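Local coordinates for acyl-coenzyme A oxidase 3 (Yarrowia lipolytica, PDB 5YS9), which uses FAD to oxidise acyl-CoA substrates to (2E)-enoyl-CoA, passing the electrons to oxygen to give hydrogen peroxide in peroxisomal fatty acid beta-oxidation, at residues Pro507-Ile511 and Val563-Tyr567; Ser484-Tyr488 and His557-His561; Glu512-Val517 and Leu600-Phe606; Leu591-Glu595 and Val615-Val619. All blocks are in the same frame, centred on the assembly; numbering follows the deposited sequence.

Contact 1. Residues Pro507-Ile511 and Val563-Tyr567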
loop_
_atom_site.group_PDB
_atom_site.type_symbol
_atom_site.label_atom_id
_atom_site.label_comp_id
_atom_site.label_asym_id
_atom_site.label_seq_id
_atom_site.Cartn_x
_atom_site.Cartn_y
_atom_site.Cartn_z
ATOM N N PRO A 507 16.285 10.170 -27.239
ATOM C CA PRO A 507 16.319 8.823 -26.666
ATOM C C PRO A 507 17.701 8.129 -26.616
ATOM O O PRO A 507 17.991 7.439 -25.631
ATOM C CB PRO A 507 15.344 8.039 -27.559
ATOM C CG PRO A 507 14.431 9.070 -28.109
ATOM C CD PRO A 507 15.304 10.263 -28.333
ATOM N N LYS A 508 18.558 8.322 -27.619
ATOM C CA LYS A 508 19.870 7.657 -27.608
ATOM C C LYS A 508 20.749 8.094 -26.453
ATOM O O LYS A 508 21.610 7.332 -25.984
ATOM C CB LYS A 508 20.592 7.771 -28.952
ATOM C CG LYS A 508 19.865 6.989 -30.046
ATOM C CD LYS A 508 20.796 6.618 -31.192
ATOM C CE LYS A 508 20.045 6.508 -32.516
ATOM N NZ LYS A 508 19.918 7.863 -33.135
ATOM N N VAL A 509 20.508 9.299 -25.972
ATOM C CA VAL A 509 21.330 9.888 -24.924
ATOM C C VAL A 509 20.870 9.353 -23.565
ATOM O O VAL A 509 21.668 8.830 -22.762
ATOM C CB VAL A 509 21.238 11.422 -25.000
ATOM C CG1 VAL A 509 21.954 12.079 -23.834
ATOM C CG2 VAL A 509 21.795 11.902 -26.353
ATOM N N LEU A 510 19.565 9.475 -23.346
ATOM C CA LEU A 510 18.902 8.961 -22.156
ATOM C C LEU A 510 19.128 7.433 -22.016
ATOM O O LEU A 510 19.337 6.934 -20.901
ATOM C CB LEU A 510 17.408 9.301 -22.192
ATOM C CG LEU A 510 16.941 10.757 -22.398
ATOM C CD1 LEU A 510 15.422 10.790 -22.482
ATOM C CD2 LEU A 510 17.443 11.698 -21.314
ATOM N N ILE A 511 19.145 6.694 -23.131
ATOM C CA ILE A 511 19.533 5.271 -23.042
ATOM C C ILE A 511 20.973 5.103 -22.504
ATOM O O ILE A 511 21.234 4.321 -21.563
ATOM C CB ILE A 511 19.336 4.549 -24.371
ATOM C CG1 ILE A 511 17.825 4.331 -24.605
ATOM C CG2 ILE A 511 20.064 3.199 -24.373
ATOM C CD1 ILE A 511 17.447 3.931 -26.019
ATOM N N VAL A 563 13.355 1.184 -19.766
ATOM C CA VAL A 563 13.675 2.293 -20.670
ATOM C C VAL A 563 14.010 1.752 -22.073
ATOM O O VAL A 563 13.470 2.174 -23.085
ATOM C CB VAL A 563 14.888 3.080 -20.097
ATOM C CG1 VAL A 563 15.459 4.077 -21.110
ATOM C CG2 VAL A 563 14.519 3.769 -18.781
ATOM N N THR A 564 14.920 0.798 -22.117
ATOM C CA THR A 564 15.357 0.215 -23.370
ATOM C C THR A 564 14.210 -0.437 -24.113
ATOM O O THR A 564 13.982 -0.143 -25.289
ATOM C CB THR A 564 16.537 -0.721 -23.098
ATOM O OG1 THR A 564 17.661 0.128 -22.929
ATOM C CG2 THR A 564 16.813 -1.651 -24.215
ATOM N N ALA A 565 13.449 -1.269 -23.417
ATOM C CA ALA A 565 12.335 -1.966 -24.062
ATOM C C ALA A 565 11.262 -1.025 -24.588
ATOM O O ALA A 565 10.718 -1.268 -25.674
ATOM C CB ALA A 565 11.737 -2.997 -23.135
ATOM N N PHE A 566 10.975 0.060 -23.863
ATOM C CA PHE A 566 10.022 1.046 -24.378
ATOM C C PHE A 566 10.472 1.611 -25.748
ATOM O O PHE A 566 9.751 1.513 -26.738
ATOM C CB PHE A 566 9.811 2.176 -23.346
ATOM C CG PHE A 566 8.441 2.842 -23.387
ATOM C CD1 PHE A 566 7.566 2.728 -24.477
ATOM C CD2 PHE A 566 8.051 3.647 -22.325
ATOM C CE1 PHE A 566 6.334 3.392 -24.484
ATOM C CE2 PHE A 566 6.817 4.313 -22.330
ATOM C CZ PHE A 566 5.971 4.192 -23.409
ATOM N N TYR A 567 11.686 2.153 -25.803
ATOM C CA TYR A 567 12.233 2.739 -27.055
ATOM C C TYR A 567 12.373 1.737 -28.213
ATOM O O TYR A 567 11.932 2.015 -29.338
ATOM C CB TYR A 567 13.557 3.442 -26.757
ATOM C CG TYR A 567 13.399 4.730 -25.955
ATOM C CD1 TYR A 567 12.529 5.735 -26.373
ATOM C CD2 TYR A 567 14.139 4.963 -24.778
ATOM C CE1 TYR A 567 12.396 6.927 -25.657
ATOM C CE2 TYR A 567 14.015 6.163 -24.055
ATOM C CZ TYR A 567 13.136 7.130 -24.502
ATOM O OH TYR A 567 13.011 8.322 -23.836
#

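Contact 2. Residues Ser484-Tyr488 and His557-His561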
loop_
_atom_site.group_PDB
_atom_site.type_symbol
_atom_site.label_atom_id
_atom_site.label_comp_id
_atom_site.label_asym_id
_atom_site.label_seq_id
_atom_site.Cartn_x
_atom_site.Cartn_y
_atom_site.Cartn_z
ATOM N N SER A 484 22.992 -11.102 -24.255
ATOM C CA SER A 484 22.403 -9.935 -24.882
ATOM C C SER A 484 21.846 -8.916 -23.858
ATOM O O SER A 484 22.032 -7.705 -24.020
ATOM C CB SER A 484 21.302 -10.409 -25.832
ATOM O OG SER A 484 20.496 -9.328 -26.256
ATOM N N SER A 485 21.199 -9.411 -22.798
ATOM C CA SER A 485 20.567 -8.533 -21.800
ATOM C C SER A 485 21.513 -7.695 -20.942
ATOM O O SER A 485 21.093 -6.734 -20.355
ATOM C CB SER A 485 19.641 -9.342 -20.874
ATOM O OG SER A 485 18.557 -9.873 -21.594
ATOM N N VAL A 486 22.781 -8.059 -20.867
ATOM C CA VAL A 486 23.768 -7.320 -20.087
ATOM C C VAL A 486 24.996 -6.964 -20.911
ATOM O O VAL A 486 26.066 -6.762 -20.337
ATOM C CB VAL A 486 24.179 -8.133 -18.828
ATOM C CG1 VAL A 486 22.997 -8.301 -17.880
ATOM C CG2 VAL A 486 24.751 -9.502 -19.194
ATOM N N GLY A 487 24.845 -6.908 -22.244
ATOM C CA GLY A 487 25.925 -6.512 -23.191
ATOM C C GLY A 487 26.570 -5.157 -22.926
ATOM O O GLY A 487 27.767 -4.970 -23.176
ATOM N N TYR A 488 25.787 -4.211 -22.396
ATOM C CA TYR A 488 26.291 -2.868 -22.035
ATOM C C TYR A 488 27.476 -2.900 -21.007
ATOM O O TYR A 488 28.222 -1.928 -20.863
ATOM C CB TYR A 488 25.103 -1.963 -21.550
ATOM C CG TYR A 488 24.563 -2.368 -20.208
ATOM C CD1 TYR A 488 25.149 -1.890 -19.042
ATOM C CD2 TYR A 488 23.485 -3.285 -20.094
ATOM C CE1 TYR A 488 24.709 -2.298 -17.790
ATOM C CE2 TYR A 488 23.019 -3.698 -18.836
ATOM C CZ TYR A 488 23.636 -3.203 -17.680
ATOM O OH TYR A 488 23.205 -3.582 -16.426
ATOM N N HIS A 557 19.603 -1.964 -13.093
ATOM C CA HIS A 557 19.538 -2.742 -14.317
ATOM C C HIS A 557 18.093 -2.938 -14.844
ATOM O O HIS A 557 17.853 -2.862 -16.052
ATOM C CB HIS A 557 20.248 -4.080 -14.070
ATOM C CG HIS A 557 20.040 -5.103 -15.140
ATOM N ND1 HIS A 557 20.744 -5.095 -16.321
ATOM C CD2 HIS A 557 19.238 -6.197 -15.177
ATOM C CE1 HIS A 557 20.373 -6.141 -17.044
ATOM N NE2 HIS A 557 19.475 -6.835 -16.363
ATOM N N THR A 558 17.154 -3.218 -13.937
ATOM C CA THR A 558 15.759 -3.373 -14.293
ATOM C C THR A 558 15.193 -2.045 -14.836
ATOM O O THR A 558 14.463 -2.006 -15.833
ATOM C CB THR A 558 14.963 -3.906 -13.083
ATOM O OG1 THR A 558 15.563 -5.136 -12.631
ATOM C CG2 THR A 558 13.479 -4.187 -13.461
ATOM N N ARG A 559 15.561 -0.940 -14.218
ATOM C CA ARG A 559 15.060 0.326 -14.680
ATOM C C ARG A 559 15.503 0.671 -16.105
ATOM O O ARG A 559 14.714 1.176 -16.950
ATOM C CB ARG A 559 15.500 1.437 -13.717
ATOM C CG ARG A 559 14.648 2.672 -13.817
ATOM C CD ARG A 559 13.186 2.279 -14.050
ATOM N NE ARG A 559 12.299 3.307 -13.598
ATOM C CZ ARG A 559 11.774 3.395 -12.394
ATOM N NH1 ARG A 559 12.033 2.527 -11.473
ATOM N NH2 ARG A 559 10.990 4.404 -12.115
ATOM N N LYS A 560 16.773 0.393 -16.338
ATOM C CA LYS A 560 17.401 0.560 -17.613
ATOM C C LYS A 560 16.758 -0.367 -18.622
ATOM O O LYS A 560 16.494 0.037 -19.733
ATOM C CB LYS A 560 18.902 0.310 -17.473
ATOM C CG LYS A 560 19.648 0.139 -18.775
ATOM C CD LYS A 560 20.060 -1.301 -18.987
ATOM C CE LYS A 560 19.436 -1.867 -20.240
ATOM N NZ LYS A 560 19.184 -3.322 -20.106
ATOM N N HIS A 561 16.466 -1.599 -18.231
ATOM C CA HIS A 561 15.738 -2.496 -19.148
ATOM C C HIS A 561 14.318 -2.005 -19.579
ATOM O O HIS A 561 13.949 -2.125 -20.748
ATOM C CB HIS A 561 15.730 -3.967 -18.645
ATOM C CG HIS A 561 15.520 -4.952 -19.751
ATOM N ND1 HIS A 561 16.402 -5.078 -20.809
ATOM C CD2 HIS A 561 14.496 -5.800 -20.011
ATOM C CE1 HIS A 561 15.938 -5.980 -21.659
ATOM N NE2 HIS A 561 14.785 -6.435 -21.196
#

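Contact 3. Residues Glu512-Val517 and Leu600-Phe606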
loop_
_atom_site.group_PDB
_atom_site.type_symbol
_atom_site.label_atom_id
_atom_site.label_comp_id
_atom_site.label_asym_id
_atom_site.label_seq_id
_atom_site.Cartn_x
_atom_site.Cartn_y
_atom_site.Cartn_z
ATOM N N GLU A 512 21.883 5.882 -23.072
ATOM C CA GLU A 512 23.283 5.805 -22.696
ATOM C C GLU A 512 23.435 6.132 -21.204
ATOM O O GLU A 512 24.191 5.483 -20.482
ATOM C CB GLU A 512 24.115 6.743 -23.574
ATOM C CG GLU A 512 25.621 6.528 -23.500
ATOM C CD GLU A 512 26.374 7.774 -23.928
ATOM O OE1 GLU A 512 26.904 8.515 -23.082
ATOM O OE2 GLU A 512 26.393 8.055 -25.132
ATOM N N ALA A 513 22.677 7.113 -20.750
ATOM C CA ALA A 513 22.738 7.526 -19.354
ATOM C C ALA A 513 22.287 6.416 -18.359
ATOM O O ALA A 513 22.846 6.304 -17.285
ATOM C CB ALA A 513 21.919 8.800 -19.162
ATOM N N TRP A 514 21.286 5.612 -18.735
ATOM C CA TRP A 514 20.886 4.425 -17.942
ATOM C C TRP A 514 21.898 3.269 -18.038
ATOM O O TRP A 514 22.083 2.505 -17.065
ATOM C CB TRP A 514 19.446 3.958 -18.294
ATOM C CG TRP A 514 18.471 4.813 -17.618
ATOM C CD1 TRP A 514 17.714 5.805 -18.173
ATOM C CD2 TRP A 514 18.208 4.836 -16.210
ATOM N NE1 TRP A 514 16.985 6.443 -17.182
ATOM C CE2 TRP A 514 17.268 5.868 -15.974
ATOM C CE3 TRP A 514 18.686 4.087 -15.115
ATOM C CZ2 TRP A 514 16.772 6.159 -14.687
ATOM C CZ3 TRP A 514 18.186 4.357 -13.844
ATOM C CH2 TRP A 514 17.244 5.405 -13.636
ATOM N N GLU A 515 22.532 3.129 -19.204
ATOM C CA GLU A 515 23.647 2.191 -19.359
ATOM C C GLU A 515 24.813 2.613 -18.491
ATOM O O GLU A 515 25.443 1.755 -17.839
ATOM C CB GLU A 515 24.050 2.018 -20.841
ATOM C CG GLU A 515 22.963 1.350 -21.693
ATOM C CD GLU A 515 23.376 1.112 -23.148
ATOM O OE1 GLU A 515 24.428 1.634 -23.598
ATOM O OE2 GLU A 515 22.655 0.381 -23.866
ATOM N N LYS A 516 25.079 3.917 -18.406
ATOM C CA LYS A 516 26.172 4.338 -17.572
ATOM C C LYS A 516 25.969 3.978 -16.099
ATOM O O LYS A 516 26.828 3.407 -15.481
ATOM C CB LYS A 516 26.456 5.843 -17.662
ATOM C CG LYS A 516 27.914 6.116 -17.263
ATOM C CD LYS A 516 28.175 7.482 -16.695
ATOM C CE LYS A 516 29.599 7.611 -16.168
ATOM N NZ LYS A 516 30.606 7.907 -17.219
ATOM N N VAL A 517 24.853 4.380 -15.527
ATOM C CA VAL A 517 24.650 4.204 -14.093
ATOM C C VAL A 517 24.502 2.702 -13.708
ATOM O O VAL A 517 24.963 2.315 -12.652
ATOM C CB VAL A 517 23.487 5.095 -13.553
ATOM C CG1 VAL A 517 23.794 6.571 -13.827
ATOM C CG2 VAL A 517 22.132 4.703 -14.150
ATOM N N LEU A 600 22.221 8.941 -8.663
ATOM C CA LEU A 600 22.958 7.970 -9.426
ATOM C C LEU A 600 23.719 8.670 -10.523
ATOM O O LEU A 600 24.875 8.390 -10.760
ATOM C CB LEU A 600 21.963 7.035 -10.089
ATOM C CG LEU A 600 21.683 5.644 -9.546
ATOM C CD1 LEU A 600 21.822 5.558 -8.046
ATOM C CD2 LEU A 600 20.313 5.185 -9.994
ATOM N N PHE A 601 23.041 9.579 -11.199
ATOM C CA PHE A 601 23.608 10.370 -12.284
ATOM C C PHE A 601 24.676 11.378 -11.890
ATOM O O PHE A 601 25.621 11.596 -12.621
ATOM C CB PHE A 601 22.497 10.960 -13.129
ATOM C CG PHE A 601 21.533 9.932 -13.610
ATOM C CD1 PHE A 601 20.491 9.522 -12.813
ATOM C CD2 PHE A 601 21.707 9.334 -14.828
ATOM C CE1 PHE A 601 19.614 8.560 -13.242
ATOM C CE2 PHE A 601 20.835 8.367 -15.264
ATOM C CZ PHE A 601 19.790 7.979 -14.470
ATOM N N LEU A 602 24.493 12.003 -10.739
ATOM C CA LEU A 602 25.508 12.878 -10.157
ATOM C C LEU A 602 26.782 12.103 -9.785
ATOM O O LEU A 602 27.888 12.467 -10.151
ATOM C CB LEU A 602 24.951 13.616 -8.926
ATOM C CG LEU A 602 24.580 15.119 -9.069
ATOM C CD1 LEU A 602 24.231 15.561 -10.488
ATOM C CD2 LEU A 602 23.476 15.524 -8.071
ATOM N N ARG A 603 26.607 11.019 -9.064
ATOM C CA ARG A 603 27.718 10.240 -8.577
ATOM C C ARG A 603 28.601 9.644 -9.686
ATOM O O ARG A 603 29.808 9.582 -9.507
ATOM C CB ARG A 603 27.174 9.147 -7.673
ATOM C CG ARG A 603 28.210 8.349 -6.932
ATOM C CD ARG A 603 28.502 7.015 -7.599
ATOM N NE ARG A 603 28.749 6.018 -6.563
ATOM C CZ ARG A 603 29.921 5.771 -5.986
ATOM N NH1 ARG A 603 29.985 4.820 -5.062
ATOM N NH2 ARG A 603 31.026 6.422 -6.331
ATOM N N GLU A 604 28.015 9.203 -10.806
ATOM C CA GLU A 604 28.807 8.697 -11.935
ATOM C C GLU A 604 29.373 9.811 -12.791
ATOM O O GLU A 604 30.214 9.559 -13.627
ATOM C CB GLU A 604 27.994 7.756 -12.839
ATOM C CG GLU A 604 27.474 6.509 -12.160
ATOM C CD GLU A 604 28.569 5.578 -11.688
ATOM O OE1 GLU A 604 29.326 5.041 -12.517
ATOM O OE2 GLU A 604 28.668 5.377 -10.472
ATOM N N GLY A 605 28.867 11.022 -12.635
ATOM C CA GLY A 605 29.425 12.178 -13.323
ATOM C C GLY A 605 28.887 12.369 -14.720
ATOM O O GLY A 605 29.435 13.157 -15.472
ATOM N N PHE A 606 27.795 11.683 -15.062
ATOM C CA PHE A 606 27.114 11.906 -16.332
ATOM C C PHE A 606 26.416 13.281 -16.406
ATOM O O PHE A 606 26.376 13.914 -17.463
ATOM C CB PHE A 606 26.080 10.822 -16.570
ATOM C CG PHE A 606 25.591 10.745 -17.997
ATOM C CD1 PHE A 606 26.322 10.072 -18.963
ATOM C CD2 PHE A 606 24.405 11.359 -18.377
ATOM C CE1 PHE A 606 25.868 9.992 -20.261
ATOM C CE2 PHE A 606 23.953 11.290 -19.682
ATOM C CZ PHE A 606 24.678 10.609 -20.627
#

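Contact 4. Residues Leu591-Glu595 and Val615-Val619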
loop_
_atom_site.group_PDB
_atom_site.type_symbol
_atom_site.label_atom_id
_atom_site.label_comp_id
_atom_site.label_asym_id
_atom_site.label_seq_id
_atom_site.Cartn_x
_atom_site.Cartn_y
_atom_site.Cartn_z
ATOM N N LEU A 591 12.859 10.402 -18.313
ATOM C CA LEU A 591 13.345 11.595 -17.629
ATOM C C LEU A 591 12.835 11.697 -16.194
ATOM O O LEU A 591 13.514 12.224 -15.308
ATOM C CB LEU A 591 12.950 12.808 -18.428
ATOM C CG LEU A 591 13.730 12.892 -19.763
ATOM C CD1 LEU A 591 12.994 13.706 -20.792
ATOM C CD2 LEU A 591 15.115 13.488 -19.521
ATOM N N TRP A 592 11.613 11.212 -15.974
ATOM C CA TRP A 592 11.048 11.164 -14.646
ATOM C C TRP A 592 11.916 10.206 -13.791
ATOM O O TRP A 592 12.349 10.570 -12.685
ATOM C CB TRP A 592 9.542 10.779 -14.701
ATOM C CG TRP A 592 8.973 10.440 -13.387
ATOM C CD1 TRP A 592 8.644 11.303 -12.392
ATOM C CD2 TRP A 592 8.695 9.136 -12.906
ATOM N NE1 TRP A 592 8.171 10.628 -11.325
ATOM C CE2 TRP A 592 8.187 9.286 -11.593
ATOM C CE3 TRP A 592 8.847 7.848 -13.439
ATOM C CZ2 TRP A 592 7.810 8.189 -10.787
ATOM C CZ3 TRP A 592 8.484 6.740 -12.627
ATOM C CH2 TRP A 592 7.967 6.929 -11.312
ATOM N N SER A 593 12.213 9.026 -14.355
ATOM C CA SER A 593 13.050 8.025 -13.700
ATOM C C SER A 593 14.422 8.551 -13.321
ATOM O O SER A 593 14.955 8.174 -12.277
ATOM C CB SER A 593 13.249 6.821 -14.605
ATOM O OG SER A 593 12.030 6.213 -14.922
ATOM N N ILE A 594 14.999 9.367 -14.189
ATOM C CA ILE A 594 16.248 10.050 -13.925
ATOM C C ILE A 594 16.090 11.027 -12.776
ATOM O O ILE A 594 16.929 11.114 -11.911
ATOM C CB ILE A 594 16.736 10.782 -15.191
ATOM C CG1 ILE A 594 17.185 9.770 -16.239
ATOM C CG2 ILE A 594 17.868 11.747 -14.884
ATOM C CD1 ILE A 594 17.385 10.336 -17.619
ATOM N N GLU A 595 14.991 11.755 -12.780
ATOM C CA GLU A 595 14.700 12.719 -11.743
ATOM C C GLU A 595 14.495 12.094 -10.370
ATOM O O GLU A 595 14.902 12.648 -9.369
ATOM C CB GLU A 595 13.498 13.551 -12.142
ATOM C CG GLU A 595 13.170 14.653 -11.172
ATOM C CD GLU A 595 11.903 15.354 -11.541
ATOM O OE1 GLU A 595 10.892 14.670 -11.726
ATOM O OE2 GLU A 595 11.920 16.579 -11.658
ATOM N N VAL A 615 16.574 18.574 -16.361
ATOM C CA VAL A 615 15.774 17.358 -16.289
ATOM C C VAL A 615 14.419 17.675 -15.673
ATOM O O VAL A 615 13.397 17.284 -16.254
ATOM C CB VAL A 615 16.491 16.244 -15.494
ATOM C CG1 VAL A 615 15.539 15.121 -15.109
ATOM C CG2 VAL A 615 17.648 15.683 -16.322
ATOM N N THR A 616 14.406 18.407 -14.542
ATOM C CA THR A 616 13.137 18.851 -13.933
ATOM C C THR A 616 12.268 19.597 -14.966
ATOM O O THR A 616 11.095 19.259 -15.169
ATOM C CB THR A 616 13.338 19.605 -12.591
ATOM O OG1 THR A 616 13.806 18.676 -11.626
ATOM C CG2 THR A 616 12.051 20.172 -12.055
ATOM N N GLU A 617 12.868 20.520 -15.700
ATOM C CA GLU A 617 12.116 21.300 -16.665
ATOM C C GLU A 617 11.553 20.404 -17.770
ATOM O O GLU A 617 10.435 20.600 -18.230
ATOM C CB GLU A 617 12.985 22.413 -17.225
ATOM C CG GLU A 617 12.209 23.419 -18.061
ATOM C CD GLU A 617 12.902 24.769 -18.142
ATOM O OE1 GLU A 617 13.273 25.295 -17.066
ATOM O OE2 GLU A 617 13.073 25.293 -19.270
ATOM N N LEU A 618 12.317 19.393 -18.168
ATOM C CA LEU A 618 11.878 18.504 -19.248
ATOM C C LEU A 618 10.707 17.617 -18.835
ATOM O O LEU A 618 9.753 17.517 -19.576
ATOM C CB LEU A 618 13.056 17.695 -19.770
ATOM C CG LEU A 618 14.017 18.555 -20.625
ATOM C CD1 LEU A 618 15.217 17.740 -21.079
ATOM C CD2 LEU A 618 13.292 19.176 -21.815
ATOM N N VAL A 619 10.765 17.071 -17.617
ATOM C CA VAL A 619 9.677 16.300 -17.024
ATOM C C VAL A 619 8.373 17.154 -16.969
ATOM O O VAL A 619 7.326 16.682 -17.372
ATOM C CB VAL A 619 10.052 15.787 -15.601
ATOM C CG1 VAL A 619 8.851 15.165 -14.907
ATOM C CG2 VAL A 619 11.168 14.770 -15.654
#

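Contact 1. Residues Pro507-Ile511 and Val563-Tyr567
Two helices of the C-terminal helical domain run nearly antiparallel here, their segment axes 10.6 Å apart at closest approach and 159° apart in direction. That spacing is wide enough to hold the ring of Tyr567, around which the contact is organised. A CH-pi contact occupies one face of this ring: Pro507 CB lies 3.8 Å from the Tyr567 centroid and only 14° off the normal, and its closest ring atom is Tyr567 CE1 at 3.7 Å. Pro507 belongs to the first turn of its helix, so the ring covers the start of that helix.

Apolar packing continues along the interface. Ile511, one turn after Pro507, brings CD1 to 3.7 Å from Tyr567 CD2 and CG1 to 4.2 Å from Val563 CG1, and thus spans two successive turns of the other helix.

Two hydroxyls border this packing: Thr564 OG1, 4.2 Å from Ile511 CG2, and Tyr567 OH, 3.7 Å from Leu510 CD1. No hydrogen bond joins the two segments; the Tyr567 hydroxyl is instead hydrogen-bonded to Asn587. This partner belongs to helix 579-596, which packs on both segments through Leu591 against Leu510 and through Thr590 against Val563 and Tyr567. Out of reach of 507-511, Phe566 packs against Tyr363, Ala364 and Met367 of helix 349-385, so helix 547-573 lies between that long helix and the start of helix 507-534.

Contact 2. Residues Ser484-Tyr488 and His557-His561
In the all-helical C-terminal part of the acyl-CoA oxidase fold, the 3-10 segment at Ser484-Tyr488, in the connection between helices 458-477 and 507-534, is held against helix 547-573. His557 is the first anchor on the helix. Its CE1 approaches Ser485 O at 3.4 Å and Val486 CG1 at 3.5 Å, while ND1 forms a hydrogen bond with the Tyr488 hydroxyl. The two rings meet rim to rim, with centroids 5.9 Å apart and planes at 29°, an arrangement that suits an in-plane polar link rather than a stack. On the other side of the imidazole, NE2 is hydrogen-bonded to Ser407 of helix 391-428, so His557 ties the connection to a second helix.

One turn later, Lys560 points toward the 3-10 segment and lays its aliphatic chain against Tyr488. Its CD sits off-centre relative to the ring, 4.3 Å from the centroid, with CE2 of Tyr488 the nearest ring atom at 3.8 Å. The chain then bends so that NZ lies near His561, whose ND1 accepts a weak hydrogen bond from Lys560 NZ at 3.4 Å. The one hydrogen bond that crosses between the segments remains that of Tyr488 OH with His557 ND1, 2.9 Å long.

Contact 3. Residues Glu512-Val517 and Leu600-Phe606
Where helix 507-534 crosses the short helix 598-604 of the C-terminal helical domain, Glu512 opens the contact at its polar margin: OE1 lies 3.3 Å from Phe606 CE1, at the ring edge, and the carboxylate forms a salt bridge with Arg502. The next residue, Ala513, places CB over the face of Phe606, 3.3 Å from CE2, a close approach that its small side chain makes possible; Ala513 O also lies 3.5 Å from Phe601 CE2. Trp514 starts with its CA-CB bond directed away, yet its indole reaches Phe601 in a T-shaped (edge-to-face) pair. The edge of Phe601 meets the six-membered Trp514 ring, with centroids 4.9 Å apart and planes at 88°.

Lys516 runs past the end of helix 598-604, with CE 3.3 Å from Glu604 O and CD 3.9 Å from Phe606 CD1. Its NZ is hydrogen-bonded to the carbonyls of Leu494 and Ala497. Val517 completes the apolar surface, its CG1 over the Phe601 face at 3.9 Å from the centroid and 4.2 Å from Leu600 CB.

Helix 598-604 ends in a Schellman motif at Gly605, whose positive phi turns the chain so that Phe606 can pack back on Ala513. With axes crossing at 71° and no hydrogen bond between the segments, the chemistry implies an interface held by aromatic and aliphatic packing, its charged ends answered by partners outside, such as Arg524 for Glu604.

Contact 4. Residues Leu591-Glu595 and Val615-Val619
Val615 and Val619, one turn apart on helix 609-628, form the apolar centre together with Leu591 and Ile594 of helix 579-596. Leu591 CB packs on Val619 CG2 at 3.8 Å, Leu591 CD1 meets Leu618 CB at 4.1 Å, and Ile594 CG2 meets Val615 CG1 at the same distance. The valine methyls also lie on the backbone: Val615 CG1 and Val619 CG2 are each 3.5 Å from Leu591 O, and Val619 CG2 is 3.6 Å from Trp592 N. The helices thus touch closely around Trp592 and Val619, whose CA atoms are 5.8 Å apart.

Glu595 makes the transition to the polar edge. Its CB still packs on Val615 CG1 at 3.9 Å, while the extended side chain carries the carboxylate to Thr616, where OG1 donates a 2.8 Å hydrogen bond to Glu595 OE2. The other oxygen, Glu595 OE1, lies 3.8 Å from Val619 CG1 and takes part in a salt bridge with Arg353, so this buried acid has both hydroxyl and guanidinium partners.

These two helices of the C-terminal helical domain pack roughly antiparallel, the segment axes approaching to 9.1 Å at 139° between their directions. Arg353 comes from helix 349-385, which flanks the polar edge and also packs on Trp592; helix 507-534 packs on Leu591 and Ile594 through Leu510, and Gln548 and Gln549 of the second subunit pack on Glu595 and Thr616.

Contacts 2, 3 and 4 are buried, whereas contact 1 is only partly so. Helix 547-573 serves contacts 1 and 2, and helix 507-534 serves contacts 1 and 3. Trp514 of contact 3 joins the group, packing on Val563 of contact 1, on Arg559 and Lys560 of contact 2, and on Ser593 and Ile594 of contact 4. Leu510 and Leu591 similarly join contacts 1 and 4. The chemistry differs: contacts 1 and 3 have no hydrogen bond between their segments and rely on aromatic and aliphatic packing, while contacts 2 and 4 each have one. Contacts 3 and 4 also reach the second subunit; in contact 3, Arg603 forms a salt bridge with Asp613 of that chain.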